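Local coordinates for protein serpin-12 (Manduca sexta, PDB 6CJ7) that controls the prophenoloxidase activation system in larval hemolymph, probably by inhibiting serine proteases through the suicide mechanism of its serpin fold, at residues A55-T58 with L59-I62; L66-T69 with P70-A74; N282-P285 with V286-M290; G306-G309 with S310-P313. All coordinates share one frame; numbering follows the deposited sequence.

Interaction 1: A55-T58 with L59-I62; sequences AGNT and LDEI
Ile62 lays its CG1-CD1 arm along Thr58, one helical turn earlier, the two side chains running side by side in the same direction. CG1 of Ile62 rests 3.3 Å from the carbonyl oxygen Thr58 O, and its CD1 meets the methyl CG2 of Thr58 at 4.0 Å. Thr58 presents that methyl because CG2 stands opposite the backbone N (chi1 of -56° for OG1), while the hydroxyl OG1 turns to Glu301 N, with a weak bond to Ser294 OG besides. The setting is the first turn of helix 56-66 in the serpin fold, where successive i to i+4 backbone bonds begin. Of these, Leu59 N to Ala55 O is 3.0 Å long and nearly straight at hydrogen, yet the donor stands above the carbonyl plane; Asp60 N, by contrast, approaches Gly56 O within that plane. Asn57 lies near two acids. Its ND2 lies 4.1 Å from Asp60 OD2, and its OD1 lies 3.8 Å from Glu61 OE2. Neither is a bond; OD1 and OE2 are both acceptors, their planes turned 68° apart. Both acids have bonded partners beyond this turn: Asp60 OD1 forms a salt bridge with Arg64 NE, and Glu61 OE1 is hydrogen-bonded to Ser294 OG.

Interaction 2: L66-T69 with P70-A74; sequences LQMT and PEKSA
Thr69 OG1 is gripped from two directions, by the backbone amide of Lys72 and by a water. Lys72 N donates to Thr69 OG1 over 3.2 Å, and water 1 is hydrogen-bonded to Thr69 OG1 at 2.6 Å and donates a hydrogen to Glu71 OE2, linking the hydroxyl to the carboxylate. The hydroxyl is placed for this by chi1 of 64°, which sets OG1 between the backbone N and the carbonyl carbon and turns it to the start of the next helix. Glu71 folds back through a bend at chi2, its side chain crossing that of Thr69 at about a right angle. The carbonyl of the same threonine continues the grip: Ser73 N reaches Thr69 O at 2.9 Å, nearly along the C=O axis. Next to this polar end, Met68 crosses Lys72 roughly perpendicularly, with Met68 CG 3.7 Å from Lys72 CD. Its chain then bends at chi3 and carries SD and CE over Ser73, where Met68 CE lies 4.0 Å from Ser73 CB. Cutting Met68 back to an alanine is likely to leave a gap beside Ser73, Ile76 and Phe77 and to take the CG contact from Lys72 CD. Gln51 of helix 40-51 joins the two parts, its NE2 bonded to Met68 O and its OE1 to Ser73 OG, while Met68 also touches Ile76 and Phe77 one turn further on. The whole is a threonine N-cap, followed by proline in the first turn of helix 70-85, at the short link from helix 56-66.

Interaction 3: N282-P285 with V286-M290; sequences NLEP and VLNKM
The backbone passes from the end of strand 265-282 into the short helix 284-289, where two firm i to i+4 bonds are followed by a weak one. Leu287 N donates to Leu283 O and Asn288 N to Glu284 O, both at 2.9 Å, whereas Lys289 N reaches Pro285 O only weakly, at 3.4 Å. There the helix tightens to i to i+3 bonds, Lys289 N to Val286 O (3.0 Å) and Met290 N to Leu287 O. Water 2 bridges Asn282 O and Val286 N. Ahead of the helix, Asn282 OD1 accepts from Glu284 N at 3.0 Å. Asn282 CG stands opposite the backbone N (chi1 176°), which carries the amide oxygen over to that N-H. On the inner face Leu283 and Val286 lie side by side, Leu283 CD2 touching Val286 CG1 at 4.0 Å. Leu287 CD1 packs on Leu283 CB at 3.8 Å, and Leu287 also touches Phe20 of helix 19-31. Replacing Leu287 by a serine would probably open a gap between Leu283 and Phe20. Glu284 and Asn288 run alongside each other, CG of Glu284 lying 3.7 Å from Asn288 ND2. The arrangement is an asparagine-capped helix start, here joining a long serpin strand to a short helix packed on helix 19-31.

Interaction 4: G306-G309 with S310-P313; sequences GSHG and SLSP
Gly306 opens against Pro313, whose ring carbon CD comes to 3.1 Å from Gly306 O, at the open end of a tight beta hairpin whose two-residue loop, Gly309-Ser310, forms a type II' turn from His308 to Leu311. Next comes Ser307, which brings its backbone to the partner: Ser307 CA makes a CA-H...O contact of 3.4 Å with Leu311 O, while the strand also bonds to Asn106 in the neighbouring strand 106-107. His308 then pairs with Leu311 as an antiparallel hydrogen-bonded bridge. His308 N donates to Leu311 O at 2.9 Å within the carbonyl plane, and Leu311 N returns a bond to His308 O at 2.8 Å from above that carbonyl's plane. The imidazole extends opposite its backbone N (chi1 178°) and lies obliquely to Leu311 CD1, which is 4.3 Å from His308 CD2; its ND1 is bonded to Asn104 O. Gly309 takes the first corner of the turn with a positive phi of 54°, where a side chain would run into Ser310 N, and its carbonyl oxygen receives Tyr303 OH. Beyond the turn, Ser312 OG accepts from Leu302 N and donates to Pro313 O at 2.8 Å, in the carbonyl plane and on a lone pair.

Overall arrangement
All four contacts are local, and each shows how a chain begins or reverses an element of the serpin fold. Interactions 1 and 2 belong to consecutive helices and touch directly, Leu59 CD1 meeting Pro70 CG at 3.9 Å; Gln51 of helix 40-51 borders both. Interaction 3 starts a separate short helix, its centre about 16 Å from that of interaction 1. Both 66-74 and 282-290 use a side-chain cap, threonine in one and asparagine in the other, and each mixes a buried apolar side with an exposed polar one. The centre of interaction 4 lies about 31 Å from that of the chain, the furthest of the four, and this contact relies chiefly on backbone bonds and glycine.

Interaction 1: A55-T58 with L59-I62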
loop_
_atom_site.group_PDB
_atom_site.type_symbol
_atom_site.label_atom_id
_atom_site.label_comp_id
_atom_site.label_asym_id
_atom_site.label_seq_id
_atom_site.Cartn_x
_atom_site.Cartn_y
_atom_site.Cartn_z
ATOM N N ALA A 55 -14.787 -11.613 -17.364
ATOM C CA ALA A 55 -16.134 -11.981 -17.765
ATOM C C ALA A 55 -16.701 -13.023 -16.812
ATOM O O ALA A 55 -15.986 -13.614 -15.992
ATOM C CB ALA A 55 -16.161 -12.521 -19.202
ATOM N N GLY A 56 -18.007 -13.262 -16.949
ATOM C CA GLY A 56 -18.626 -14.403 -16.298
ATOM C C GLY A 56 -18.390 -14.433 -14.805
ATOM O O GLY A 56 -18.476 -13.408 -14.119
ATOM N N ASN A 57 -18.077 -15.625 -14.289
ATOM C CA ASN A 57 -17.915 -15.778 -12.845
ATOM C C ASN A 57 -16.715 -14.998 -12.313
ATOM O O ASN A 57 -16.743 -14.530 -11.169
ATOM C CB ASN A 57 -17.781 -17.256 -12.474
ATOM C CG ASN A 57 -17.574 -17.461 -10.981
ATOM O OD1 ASN A 57 -16.556 -18.011 -10.551
ATOM N ND2 ASN A 57 -18.530 -17.000 -10.180
ATOM N N THR A 58 -15.655 -14.843 -13.114
ATOM C CA THR A 58 -14.503 -14.063 -12.666
ATOM C C THR A 58 -14.867 -12.595 -12.490
ATOM O O THR A 58 -14.464 -11.958 -11.508
ATOM C CB THR A 58 -13.352 -14.219 -13.662
ATOM O OG1 THR A 58 -13.065 -15.622 -13.814
ATOM C CG2 THR A 58 -12.087 -13.494 -13.185
ATOM N N LEU A 59 -15.598 -12.039 -13.450
ATOM C CA LEU A 59 -16.059 -10.662 -13.328
ATOM C C LEU A 59 -16.958 -10.493 -12.111
ATOM O O LEU A 59 -16.858 -9.494 -11.388
ATOM C CB LEU A 59 -16.792 -10.260 -14.608
ATOM C CG LEU A 59 -17.459 -8.878 -14.688
ATOM C CD1 LEU A 59 -16.414 -7.748 -14.542
ATOM C CD2 LEU A 59 -18.220 -8.759 -15.992
ATOM N N ASP A 60 -17.837 -11.469 -11.868
ATOM C CA ASP A 60 -18.748 -11.413 -10.728
ATOM C C ASP A 60 -17.972 -11.379 -9.413
ATOM O O ASP A 60 -18.242 -10.542 -8.542
ATOM C CB ASP A 60 -19.702 -12.615 -10.772
ATOM C CG ASP A 60 -20.582 -12.715 -9.531
ATOM O OD1 ASP A 60 -21.477 -11.864 -9.355
ATOM O OD2 ASP A 60 -20.389 -13.659 -8.733
ATOM N N GLU A 61 -16.981 -12.272 -9.268
ATOM C CA GLU A 61 -16.155 -12.301 -8.062
ATOM C C GLU A 61 -15.447 -10.976 -7.841
ATOM O O GLU A 61 -15.409 -10.462 -6.716
ATOM C CB GLU A 61 -15.121 -13.433 -8.148
ATOM C CG GLU A 61 -15.689 -14.817 -7.856
ATOM C CD GLU A 61 -14.622 -15.902 -7.663
ATOM O OE1 GLU A 61 -13.423 -15.646 -7.910
ATOM O OE2 GLU A 61 -14.994 -17.027 -7.261
ATOM N N ILE A 62 -14.838 -10.430 -8.895
ATOM C CA ILE A 62 -14.073 -9.193 -8.727
ATOM C C ILE A 62 -14.999 -8.030 -8.405
ATOM O O ILE A 62 -14.695 -7.196 -7.540
ATOM C CB ILE A 62 -13.236 -8.913 -9.981
ATOM C CG1 ILE A 62 -12.176 -9.995 -10.155
ATOM C CG2 ILE A 62 -12.578 -7.527 -9.897
ATOM C CD1 ILE A 62 -11.468 -9.917 -11.507
#

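Interaction 2: L66-T69 with P70-A74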
loop_
_atom_site.group_PDB
_atom_site.type_symbol
_atom_site.label_atom_id
_atom_site.label_comp_id
_atom_site.label_asym_id
_atom_site.label_seq_id
_atom_site.Cartn_x
_atom_site.Cartn_y
_atom_site.Cartn_z
ATOM N N LEU A 66 -14.615 -5.681 -5.104
ATOM C CA LEU A 66 -14.290 -4.258 -5.184
ATOM C C LEU A 66 -15.451 -3.372 -4.773
ATOM O O LEU A 66 -15.226 -2.232 -4.345
ATOM C CB LEU A 66 -13.873 -3.884 -6.604
ATOM C CG LEU A 66 -12.563 -4.425 -7.160
ATOM C CD1 LEU A 66 -12.495 -4.132 -8.651
ATOM C CD2 LEU A 66 -11.377 -3.811 -6.425
ATOM N N GLN A 67 -16.685 -3.863 -4.914
ATOM C CA GLN A 67 -17.888 -3.043 -4.743
ATOM C C GLN A 67 -17.875 -1.847 -5.698
ATOM O O GLN A 67 -18.347 -0.752 -5.376
ATOM C CB GLN A 67 -18.068 -2.606 -3.285
ATOM C CG GLN A 67 -17.976 -3.764 -2.280
ATOM C CD GLN A 67 -19.312 -4.352 -1.940
ATOM O OE1 GLN A 67 -19.765 -5.308 -2.590
ATOM N NE2 GLN A 67 -19.949 -3.817 -0.902
ATOM N N MET A 68 -17.344 -2.072 -6.898
ATOM C CA MET A 68 -17.359 -1.098 -7.977
ATOM C C MET A 68 -17.558 -1.827 -9.295
ATOM O O MET A 68 -17.048 -2.935 -9.472
ATOM C CB MET A 68 -16.053 -0.307 -8.047
ATOM C CG MET A 68 -15.828 0.668 -6.922
ATOM S SD MET A 68 -14.207 1.414 -7.126
ATOM C CE MET A 68 -13.133 0.023 -6.769
ATOM N N THR A 69 -18.292 -1.198 -10.212
ATOM C CA THR A 69 -18.390 -1.718 -11.563
ATOM C C THR A 69 -17.094 -1.426 -12.321
ATOM O O THR A 69 -16.309 -0.567 -11.911
ATOM C CB THR A 69 -19.573 -1.084 -12.287
ATOM O OG1 THR A 69 -19.343 0.323 -12.434
ATOM C CG2 THR A 69 -20.868 -1.310 -11.509
ATOM N N PRO A 70 -16.841 -2.137 -13.424
ATOM C CA PRO A 70 -15.630 -1.835 -14.213
ATOM C C PRO A 70 -15.551 -0.384 -14.676
ATOM O O PRO A 70 -14.468 0.217 -14.646
ATOM C CB PRO A 70 -15.741 -2.804 -15.401
ATOM C CG PRO A 70 -16.601 -3.914 -14.905
ATOM C CD PRO A 70 -17.578 -3.304 -13.955
ATOM N N GLU A 71 -16.673 0.194 -15.108
ATOM C CA GLU A 71 -16.664 1.589 -15.540
ATOM C C GLU A 71 -16.384 2.518 -14.365
ATOM O O GLU A 71 -15.670 3.519 -14.510
ATOM C CB GLU A 71 -17.993 1.949 -16.209
ATOM C CG GLU A 71 -18.578 0.906 -17.138
ATOM C CD GLU A 71 -19.136 -0.300 -16.385
ATOM O OE1 GLU A 71 -18.776 -1.436 -16.730
ATOM O OE2 GLU A 71 -19.909 -0.126 -15.430
ATOM N N LYS A 72 -16.914 2.190 -13.185
ATOM C CA LYS A 72 -16.684 3.044 -12.026
ATOM C C LYS A 72 -15.234 2.965 -11.566
ATOM O O LYS A 72 -14.608 3.999 -11.296
ATOM C CB LYS A 72 -17.634 2.673 -10.887
ATOM C CG LYS A 72 -17.659 3.722 -9.774
ATOM C CD LYS A 72 -18.171 3.160 -8.456
ATOM C CE LYS A 72 -18.407 4.273 -7.438
ATOM N NZ LYS A 72 -18.893 3.760 -6.124
ATOM N N SER A 73 -14.674 1.752 -11.476
ATOM C CA SER A 73 -13.295 1.634 -11.004
ATOM C C SER A 73 -12.333 2.314 -11.976
ATOM O O SER A 73 -11.372 2.963 -11.553
ATOM C CB SER A 73 -12.905 0.166 -10.772
ATOM O OG SER A 73 -12.778 -0.579 -11.959
ATOM N N ALA A 74 -12.620 2.251 -13.282
ATOM C CA ALA A 74 -11.752 2.893 -14.266
ATOM C C ALA A 74 -11.790 4.408 -14.118
ATOM O O ALA A 74 -10.753 5.076 -14.211
ATOM C CB ALA A 74 -12.171 2.474 -15.681
HETATM O O HOH W 1 -21.384 1.431 -13.545
#

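Interaction 3: N282-P285 with V286-M290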
loop_
_atom_site.group_PDB
_atom_site.type_symbol
_atom_site.label_atom_id
_atom_site.label_comp_id
_atom_site.label_asym_id
_atom_site.label_seq_id
_atom_site.Cartn_x
_atom_site.Cartn_y
_atom_site.Cartn_z
ATOM N N ASN A 282 3.536 -12.030 -1.829
ATOM C CA ASN A 282 2.828 -12.879 -2.774
ATOM C C ASN A 282 1.358 -12.898 -2.368
ATOM O O ASN A 282 1.004 -13.417 -1.307
ATOM C CB ASN A 282 3.452 -14.270 -2.767
ATOM C CG ASN A 282 2.728 -15.256 -3.657
ATOM O OD1 ASN A 282 1.621 -15.016 -4.149
ATOM N ND2 ASN A 282 3.356 -16.411 -3.852
ATOM N N LEU A 283 0.506 -12.302 -3.206
ATOM C CA LEU A 283 -0.895 -12.106 -2.850
ATOM C C LEU A 283 -1.784 -13.320 -3.104
ATOM O O LEU A 283 -2.960 -13.289 -2.728
ATOM C CB LEU A 283 -1.471 -10.911 -3.621
ATOM C CG LEU A 283 -0.883 -9.558 -3.204
ATOM C CD1 LEU A 283 -1.302 -8.525 -4.233
ATOM C CD2 LEU A 283 -1.354 -9.142 -1.814
ATOM N N GLU A 284 -1.281 -14.386 -3.723
ATOM C CA GLU A 284 -2.181 -15.495 -4.040
ATOM C C GLU A 284 -2.822 -16.110 -2.799
ATOM O O GLU A 284 -4.047 -16.313 -2.811
ATOM C CB GLU A 284 -1.445 -16.546 -4.878
ATOM C CG GLU A 284 -2.327 -17.743 -5.239
ATOM C CD GLU A 284 -1.549 -18.881 -5.890
ATOM O OE1 GLU A 284 -0.314 -18.967 -5.720
ATOM O OE2 GLU A 284 -2.178 -19.694 -6.574
ATOM N N PRO A 285 -2.096 -16.414 -1.710
ATOM C CA PRO A 285 -2.782 -16.960 -0.526
ATOM C C PRO A 285 -3.918 -16.091 -0.010
ATOM O O PRO A 285 -5.012 -16.607 0.271
ATOM C CB PRO A 285 -1.645 -17.089 0.502
ATOM C CG PRO A 285 -0.430 -17.272 -0.312
ATOM C CD PRO A 285 -0.632 -16.410 -1.530
ATOM N N VAL A 286 -3.696 -14.782 0.143
ATOM C CA VAL A 286 -4.739 -13.952 0.732
ATOM C C VAL A 286 -5.872 -13.722 -0.264
ATOM O O VAL A 286 -7.046 -13.700 0.120
ATOM C CB VAL A 286 -4.156 -12.634 1.288
ATOM C CG1 VAL A 286 -3.681 -11.697 0.190
ATOM C CG2 VAL A 286 -5.179 -11.936 2.187
ATOM N N LEU A 287 -5.558 -13.604 -1.559
ATOM C CA LEU A 287 -6.635 -13.412 -2.525
ATOM C C LEU A 287 -7.512 -14.655 -2.624
ATOM O O LEU A 287 -8.730 -14.542 -2.815
ATOM C CB LEU A 287 -6.067 -13.013 -3.893
ATOM C CG LEU A 287 -5.405 -11.627 -3.910
ATOM C CD1 LEU A 287 -4.900 -11.267 -5.306
ATOM C CD2 LEU A 287 -6.367 -10.577 -3.411
ATOM N N ASN A 288 -6.928 -15.845 -2.438
ATOM C CA ASN A 288 -7.736 -17.055 -2.388
ATOM C C ASN A 288 -8.695 -17.065 -1.201
ATOM O O ASN A 288 -9.714 -17.760 -1.255
ATOM C CB ASN A 288 -6.835 -18.297 -2.321
ATOM C CG ASN A 288 -6.386 -18.782 -3.695
ATOM O OD1 ASN A 288 -7.085 -18.604 -4.693
ATOM N ND2 ASN A 288 -5.227 -19.438 -3.743
ATOM N N LYS A 289 -8.390 -16.328 -0.132
ATOM C CA LYS A 289 -9.265 -16.219 1.027
ATOM C C LYS A 289 -10.291 -15.100 0.902
ATOM O O LYS A 289 -11.287 -15.108 1.636
ATOM C CB LYS A 289 -8.439 -15.955 2.299
ATOM C CG LYS A 289 -7.558 -17.097 2.747
ATOM C CD LYS A 289 -6.832 -16.719 4.034
ATOM C CE LYS A 289 -6.491 -17.947 4.862
ATOM N NZ LYS A 289 -5.787 -17.581 6.121
ATOM N N MET A 290 -10.081 -14.152 -0.009
ATOM C CA MET A 290 -10.881 -12.935 -0.077
ATOM C C MET A 290 -11.894 -12.962 -1.217
ATOM O O MET A 290 -12.360 -11.899 -1.643
ATOM C CB MET A 290 -9.977 -11.709 -0.222
ATOM C CG MET A 290 -8.985 -11.497 0.911
ATOM S SD MET A 290 -9.768 -11.222 2.503
ATOM C CE MET A 290 -10.649 -9.697 2.176
HETATM O O HOH W 2 -1.065 -13.524 0.492
#

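Interaction 4: G306-G309 with S310-P313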
loop_
_atom_site.group_PDB
_atom_site.type_symbol
_atom_site.label_atom_id
_atom_site.label_comp_id
_atom_site.label_asym_id
_atom_site.label_seq_id
_atom_site.Cartn_x
_atom_site.Cartn_y
_atom_site.Cartn_z
ATOM N N GLY A 306 -6.352 -11.109 -22.768
ATOM C CA GLY A 306 -5.525 -11.720 -23.798
ATOM C C GLY A 306 -6.127 -13.042 -24.214
ATOM O O GLY A 306 -7.069 -13.538 -23.592
ATOM N N SER A 307 -5.561 -13.624 -25.270
ATOM C CA SER A 307 -6.189 -14.800 -25.858
ATOM C C SER A 307 -5.149 -15.708 -26.498
ATOM O O SER A 307 -4.146 -15.248 -27.050
ATOM C CB SER A 307 -7.246 -14.405 -26.897
ATOM O OG SER A 307 -6.669 -13.658 -27.950
ATOM N N HIS A 308 -5.417 -17.010 -26.431
ATOM C CA HIS A 308 -4.670 -18.023 -27.173
ATOM C C HIS A 308 -5.737 -18.886 -27.830
ATOM O O HIS A 308 -6.316 -19.759 -27.178
ATOM C CB HIS A 308 -3.761 -18.841 -26.260
ATOM C CG HIS A 308 -3.011 -19.934 -26.960
ATOM N ND1 HIS A 308 -1.653 -19.874 -27.190
ATOM C CD2 HIS A 308 -3.425 -21.121 -27.467
ATOM C CE1 HIS A 308 -1.264 -20.971 -27.813
ATOM N NE2 HIS A 308 -2.320 -21.743 -27.997
ATOM N N GLY A 309 -6.007 -18.634 -29.105
ATOM C CA GLY A 309 -7.201 -19.210 -29.694
ATOM C C GLY A 309 -8.390 -18.830 -28.844
ATOM O O GLY A 309 -8.570 -17.662 -28.478
ATOM N N SER A 310 -9.177 -19.827 -28.451
ATOM C CA SER A 310 -10.336 -19.589 -27.603
ATOM C C SER A 310 -10.011 -19.678 -26.120
ATOM O O SER A 310 -10.934 -19.665 -25.297
ATOM C CB SER A 310 -11.442 -20.580 -27.944
ATOM O OG SER A 310 -10.951 -21.893 -27.789
ATOM N N LEU A 311 -8.729 -19.767 -25.758
ATOM C CA LEU A 311 -8.328 -19.890 -24.362
ATOM C C LEU A 311 -8.037 -18.529 -23.751
ATOM O O LEU A 311 -7.421 -17.661 -24.383
ATOM C CB LEU A 311 -7.085 -20.772 -24.216
ATOM C CG LEU A 311 -7.202 -22.236 -24.634
ATOM C CD1 LEU A 311 -5.880 -22.938 -24.392
ATOM C CD2 LEU A 311 -8.325 -22.928 -23.884
ATOM N N SER A 312 -8.443 -18.369 -22.496
ATOM C CA SER A 312 -8.125 -17.243 -21.633
ATOM C C SER A 312 -6.857 -17.526 -20.835
ATOM O O SER A 312 -6.627 -18.661 -20.408
ATOM C CB SER A 312 -9.271 -16.970 -20.673
ATOM O OG SER A 312 -8.893 -15.985 -19.724
ATOM N N PRO A 313 -6.015 -16.529 -20.606
ATOM C CA PRO A 313 -4.950 -16.686 -19.609
ATOM C C PRO A 313 -5.542 -16.687 -18.211
ATOM O O PRO A 313 -6.709 -16.366 -17.997
ATOM C CB PRO A 313 -4.064 -15.460 -19.839
ATOM C CG PRO A 313 -5.054 -14.405 -20.299
ATOM C CD PRO A 313 -6.100 -15.144 -21.120
#